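Local coordinates for protein LupI (Flavobacterium sp. YS-80-122, PDB 6IY4) that probably inhibits metalloendopeptidases, as a small, largely beta-strand protein of the Inh protease inhibitor family, at residues Trp10-Gln15 with Lys86-Gln91; Arg45-Trp50 with Ser65-Leu70. All blocks are in the same frame, centred on the assembly; numbering follows the deposited sequence.

Contact 1 of 2, residues Trp10-Gln15 with Lys86-Gln91; sequences WTFYVQ and KTLVMQ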
# COMPACT_ATOMS: atom_id res chain seq x y z
N TRP A 10 3.44 4.94 -6.51
CA TRP A 10 2.67 5.31 -5.31
C TRP A 10 3.63 5.78 -4.23
O TRP A 10 4.68 5.15 -4.04
CB TRP A 10 1.84 4.14 -4.81
CG TRP A 10 0.67 3.79 -5.68
CD1 TRP A 10 0.70 2.97 -6.77
CD2 TRP A 10 -0.69 4.25 -5.55
NE1 TRP A 10 -0.54 2.88 -7.32
CE2 TRP A 10 -1.41 3.64 -6.61
CE3 TRP A 10 -1.36 5.10 -4.66
CZ2 TRP A 10 -2.78 3.84 -6.76
CZ3 TRP A 10 -2.72 5.28 -4.81
CH2 TRP A 10 -3.40 4.66 -5.85
N THR A 11 3.18 6.74 -3.46
CA THR A 11 3.94 7.28 -2.32
C THR A 11 3.22 6.89 -1.04
O THR A 11 1.99 7.15 -0.93
CB THR A 11 4.09 8.78 -2.43
OG1 THR A 11 4.75 9.03 -3.67
CG2 THR A 11 4.91 9.31 -1.29
N PHE A 12 3.94 6.23 -0.16
CA PHE A 12 3.44 5.73 1.14
C PHE A 12 4.01 6.61 2.26
O PHE A 12 5.22 6.89 2.25
CB PHE A 12 3.88 4.29 1.37
CG PHE A 12 3.22 3.26 0.51
CD1 PHE A 12 3.64 3.06 -0.80
CD2 PHE A 12 2.20 2.47 0.99
CE1 PHE A 12 3.06 2.09 -1.59
CE2 PHE A 12 1.58 1.53 0.18
CZ PHE A 12 2.04 1.33 -1.10
N TYR A 13 3.17 6.87 3.24
CA TYR A 13 3.63 7.53 4.49
C TYR A 13 2.61 7.28 5.59
O TYR A 13 1.42 7.04 5.30
CB TYR A 13 3.86 9.01 4.27
CG TYR A 13 2.67 9.83 3.88
CD1 TYR A 13 2.33 9.96 2.55
CD2 TYR A 13 1.90 10.47 4.82
CE1 TYR A 13 1.23 10.72 2.18
CE2 TYR A 13 0.79 11.22 4.46
CZ TYR A 13 0.49 11.38 3.13
OH TYR A 13 -0.59 12.11 2.73
N VAL A 14 3.06 7.41 6.82
CA VAL A 14 2.16 7.33 7.98
C VAL A 14 1.66 8.75 8.25
O VAL A 14 2.46 9.73 8.31
CB VAL A 14 2.88 6.75 9.21
CG1 VAL A 14 2.01 6.84 10.46
CG2 VAL A 14 3.34 5.31 9.02
N GLN A 15 0.36 8.89 8.39
CA GLN A 15 -0.27 10.20 8.64
C GLN A 15 0.39 10.82 9.87
O GLN A 15 0.54 10.08 10.87
CB GLN A 15 -1.76 10.05 8.91
CG GLN A 15 -2.49 11.37 8.95
CD GLN A 15 -3.35 11.46 7.71
OE1 GLN A 15 -4.47 10.92 7.64
NE2 GLN A 15 -2.78 12.05 6.68
N LYS A 86 -2.45 3.99 13.94
CA LYS A 86 -1.80 4.81 12.90
C LYS A 86 -2.63 4.66 11.61
O LYS A 86 -3.42 3.70 11.53
CB LYS A 86 -0.34 4.37 12.80
CG LYS A 86 0.47 4.64 14.07
CD LYS A 86 0.78 6.11 14.26
CE LYS A 86 0.79 6.56 15.71
NZ LYS A 86 0.78 8.04 15.81
N THR A 87 -2.48 5.60 10.67
CA THR A 87 -3.08 5.54 9.31
C THR A 87 -1.93 5.54 8.29
O THR A 87 -1.08 6.42 8.34
CB THR A 87 -4.04 6.68 9.00
OG1 THR A 87 -5.00 6.59 10.04
CG2 THR A 87 -4.70 6.55 7.64
N LEU A 88 -1.91 4.53 7.44
CA LEU A 88 -0.96 4.48 6.30
C LEU A 88 -1.70 5.04 5.11
O LEU A 88 -2.82 4.59 4.82
CB LEU A 88 -0.51 3.05 6.02
CG LEU A 88 0.51 2.89 4.90
CD1 LEU A 88 1.81 3.53 5.27
CD2 LEU A 88 0.72 1.43 4.59
N VAL A 89 -1.09 6.03 4.51
CA VAL A 89 -1.63 6.72 3.33
C VAL A 89 -0.83 6.26 2.13
O VAL A 89 0.42 6.14 2.24
CB VAL A 89 -1.50 8.25 3.52
CG1 VAL A 89 -2.02 8.99 2.30
CG2 VAL A 89 -2.23 8.70 4.78
N MET A 90 -1.51 5.99 1.03
CA MET A 90 -0.80 5.74 -0.24
C MET A 90 -1.47 6.64 -1.28
O MET A 90 -2.69 6.70 -1.36
CB MET A 90 -0.73 4.25 -0.62
CG MET A 90 -1.93 3.67 -1.03
SD MET A 90 -1.70 1.84 -1.25
CE MET A 90 -1.10 1.72 -2.93
N GLN A 91 -0.68 7.40 -1.99
CA GLN A 91 -1.22 8.38 -2.95
C GLN A 91 -0.34 8.33 -4.17
O GLN A 91 0.86 8.26 -3.99
CB GLN A 91 -1.08 9.81 -2.47
CG GLN A 91 -1.99 10.18 -1.33
CD GLN A 91 -1.76 11.66 -1.12
OE1 GLN A 91 -0.77 12.07 -0.51
NE2 GLN A 91 -2.63 12.45 -1.73
O HOH W 1 -1.29 8.06 11.51

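Contact 2 of 2, residues Arg45-Trp50 with Ser65-Leu70; sequences RTPTTW and SQSLFL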
# COMPACT_ATOMS: atom_id res chain seq x y z
N ARG A 45 3.70 -7.30 8.81
CA ARG A 45 3.89 -8.28 7.72
C ARG A 45 4.32 -7.49 6.50
O ARG A 45 3.55 -6.63 6.11
CB ARG A 45 2.58 -9.03 7.53
CG ARG A 45 2.75 -10.26 6.65
CD ARG A 45 1.43 -10.87 6.25
NE ARG A 45 0.69 -11.29 7.44
CZ ARG A 45 1.01 -12.33 8.22
NH1 ARG A 45 2.09 -13.07 7.97
NH2 ARG A 45 0.23 -12.63 9.24
N THR A 46 5.51 -7.72 5.96
CA THR A 46 5.99 -7.02 4.76
C THR A 46 5.23 -7.54 3.53
O THR A 46 5.19 -8.73 3.30
CB THR A 46 7.49 -7.25 4.58
OG1 THR A 46 8.13 -6.62 5.69
CG2 THR A 46 7.99 -6.67 3.29
N PRO A 47 4.61 -6.67 2.71
CA PRO A 47 3.86 -7.13 1.55
C PRO A 47 4.73 -7.60 0.38
O PRO A 47 5.80 -6.99 0.17
CB PRO A 47 3.12 -5.86 1.08
CG PRO A 47 3.31 -4.84 2.14
CD PRO A 47 4.57 -5.20 2.87
N THR A 48 4.32 -8.68 -0.28
CA THR A 48 5.00 -9.18 -1.50
C THR A 48 4.07 -9.06 -2.69
O THR A 48 4.59 -9.04 -3.83
CB THR A 48 5.51 -10.62 -1.32
OG1 THR A 48 4.40 -11.47 -1.00
CG2 THR A 48 6.55 -10.71 -0.23
N THR A 49 2.74 -9.06 -2.51
CA THR A 49 1.80 -8.87 -3.61
C THR A 49 0.66 -7.96 -3.17
O THR A 49 0.60 -7.56 -2.01
CB THR A 49 1.25 -10.17 -4.17
OG1 THR A 49 0.46 -10.84 -3.19
CG2 THR A 49 2.37 -11.11 -4.62
N TRP A 50 -0.15 -7.58 -4.13
CA TRP A 50 -1.31 -6.72 -3.86
C TRP A 50 -2.48 -7.15 -4.71
O TRP A 50 -2.29 -7.75 -5.75
CB TRP A 50 -0.94 -5.24 -4.05
CG TRP A 50 -0.41 -4.90 -5.41
CD1 TRP A 50 0.88 -4.90 -5.83
CD2 TRP A 50 -1.20 -4.44 -6.52
NE1 TRP A 50 0.95 -4.51 -7.13
CE2 TRP A 50 -0.31 -4.20 -7.58
CE3 TRP A 50 -2.57 -4.24 -6.74
CZ2 TRP A 50 -0.73 -3.75 -8.83
CZ3 TRP A 50 -2.99 -3.75 -7.97
CH2 TRP A 50 -2.09 -3.53 -9.01
N SER A 65 -1.23 -14.16 3.50
CA SER A 65 -2.07 -13.51 4.54
C SER A 65 -2.04 -11.99 4.40
O SER A 65 -1.17 -11.44 3.73
CB SER A 65 -1.67 -13.89 5.91
OG SER A 65 -0.57 -13.12 6.29
N GLN A 66 -3.03 -11.34 4.97
CA GLN A 66 -3.23 -9.89 4.83
C GLN A 66 -2.11 -9.17 5.57
O GLN A 66 -1.92 -9.36 6.78
CB GLN A 66 -4.61 -9.50 5.35
CG GLN A 66 -4.92 -8.00 5.30
CD GLN A 66 -6.38 -7.74 5.58
OE1 GLN A 66 -6.76 -6.77 6.24
NE2 GLN A 66 -7.19 -8.62 5.05
N SER A 67 -1.40 -8.30 4.85
CA SER A 67 -0.50 -7.30 5.47
C SER A 67 -1.30 -6.04 5.84
O SER A 67 -1.10 -5.46 6.94
CB SER A 67 0.67 -6.99 4.57
OG SER A 67 1.28 -5.81 5.05
N LEU A 68 -2.23 -5.62 4.96
CA LEU A 68 -3.09 -4.45 5.28
C LEU A 68 -4.20 -4.39 4.24
O LEU A 68 -3.96 -4.66 3.06
CB LEU A 68 -2.27 -3.17 5.26
CG LEU A 68 -2.96 -1.94 5.85
CD1 LEU A 68 -3.14 -2.11 7.34
CD2 LEU A 68 -2.17 -0.67 5.54
N PHE A 69 -5.36 -3.95 4.66
CA PHE A 69 -6.45 -3.51 3.79
C PHE A 69 -6.51 -1.99 3.87
O PHE A 69 -6.58 -1.45 4.99
CB PHE A 69 -7.80 -4.10 4.19
CG PHE A 69 -8.92 -3.52 3.37
CD1 PHE A 69 -9.08 -3.86 2.04
CD2 PHE A 69 -9.78 -2.60 3.93
CE1 PHE A 69 -10.09 -3.32 1.28
CE2 PHE A 69 -10.79 -2.05 3.17
CZ PHE A 69 -10.94 -2.41 1.86
N LEU A 70 -6.53 -1.33 2.72
CA LEU A 70 -6.69 0.15 2.67
C LEU A 70 -7.98 0.48 1.93
O LEU A 70 -8.24 -0.10 0.88
CB LEU A 70 -5.51 0.81 1.96
CG LEU A 70 -4.13 0.49 2.52
CD1 LEU A 70 -3.44 -0.71 1.85
CD2 LEU A 70 -3.21 1.70 2.43
O HOH W 2 0.97 -6.08 8.71

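Contact 1 of 2, residues Trp10-Gln15 with Lys86-Gln91
Met90 packs against two aromatic rings, Trp10 and Phe12. Met90 CB sits over one face of the Phe12 ring, 3.9 Å from its centroid. Met90 CG takes the crowded position between the backbone N and the carbonyl carbon (chi1 72°). The chain runs straight to SD and bends at chi3, which places CE. Met90 SD lies 3.6 Å from Phe12 CE2, an oblique Met-aromatic contact. CE goes on to one face of the indole, with Met90 CE 4.0 Å from the centroid of the five-membered ring of Trp10. Leu88 meets Phe12 differently: Leu88 CD2 lies at the ring edge, 4.0 Å from Phe12 CD2. Trp42 touches Val14 and Leu88, and Leu39 touches Phe12. The indole N-H of Trp10 is held by Val6 O.

The two segments are neighbouring strands, with axes at 163°, in the antiparallel sheet of this Inh-family protein. Phe12 and Met90 form a non-hydrogen-bonded pair, as do Val14 and Leu88. Thr11 with Gln91 and Tyr13 with Val89 are hydrogen-bonded pairs, and their side chains lie on the other face. There Tyr13 CG also stands between backbone N and carbonyl carbon (chi1 63°). The phenol ring lies across Val89, whose CB is 3.9 Å from the ring centroid of Tyr13. An alanine in place of Tyr13 would probably leave Val89 CB and CG1 without their aromatic cover and open a gap above them.

The backbone ladder runs one residue past the end of strand 8-14, to Gln15. Val89 N donates to Tyr13 O at 2.8 Å. Gln15 N donates to Thr87 O at 2.9 Å. Beyond it, one water donates to Gln15 O at 2.8 Å and accepts from Thr87 N.

Contact 2 of 2, residues Arg45-Trp50 with Ser65-Leu70
Arg45 and Ser67 meet where a loop of the inhibitor runs beside a bulged strand. Ser67 and Leu68 form a classic beta bulge opposite Leu59, and Thr48 and Thr49 form another opposite Ile60. Strand 56-60 thus pairs with the strands on both sides of it. The two segments touch at the corner where the chain turns at Ser67.

The firm side-chain bond here is from Ser67. Ser67 OG, anti to the backbone N (chi1 165°), donates to Arg45 O at 2.6 Å. The donor is tilted 25° from the carbonyl plane. This satisfies a loop carbonyl with a side-chain hydroxyl. Arg45 CB and Ser67 CB are 4.1 Å apart.

A water makes the next link. It accepts from Arg45 N at 3.0 Å and donates to Ser67 O at 2.8 Å. Both backbone polar groups therefore gain a partner without touching directly.

The Arg45 chain is extended as far as CD, then bends at chi3, which turns NE toward the backbone of 65-67. Arg45 NE gives a weak hydrogen bond to Gln66 O, 3.3 Å away and with an angle of 143° at the hydrogen. Gln66 O lies at the edge of the guanidinium, near its plane. Ser65 comes over one face of the same group, with its CB 3.7 Å above the plane. Its hydroxyl is modelled too close to Arg45 for its exact place to be trusted. The hydrogen bond of Ser65 OG is to Asp63 OD1. The same carboxylate oxygen is a long, weak ion-pair partner of Arg45 NH1. Pro47, itself buried, brings CG within 3.7 Å of Ser67 OG.

The chain enters contact 1 with its first strand, 8-14. It then passes through strand 22-26, which pairs with that first strand, and the Cys22-Cys38 disulfide. Segment 45-50 follows, and contact 2 closes a short loop when the chain returns at 65-70 after strand 56-60. Strand 77-82 comes next, and 86-91 closes the long loop of contact 1. Contact 2 is therefore nested within contact 1, and the two do not cross. Contact 1 joins the N- and C-terminal strands; contact 2 ties a loop to the bulged strand 66-74. Their centres are about 14 Å apart. They touch where Leu88 CD2 packs 3.7 Å from Leu68 CD2.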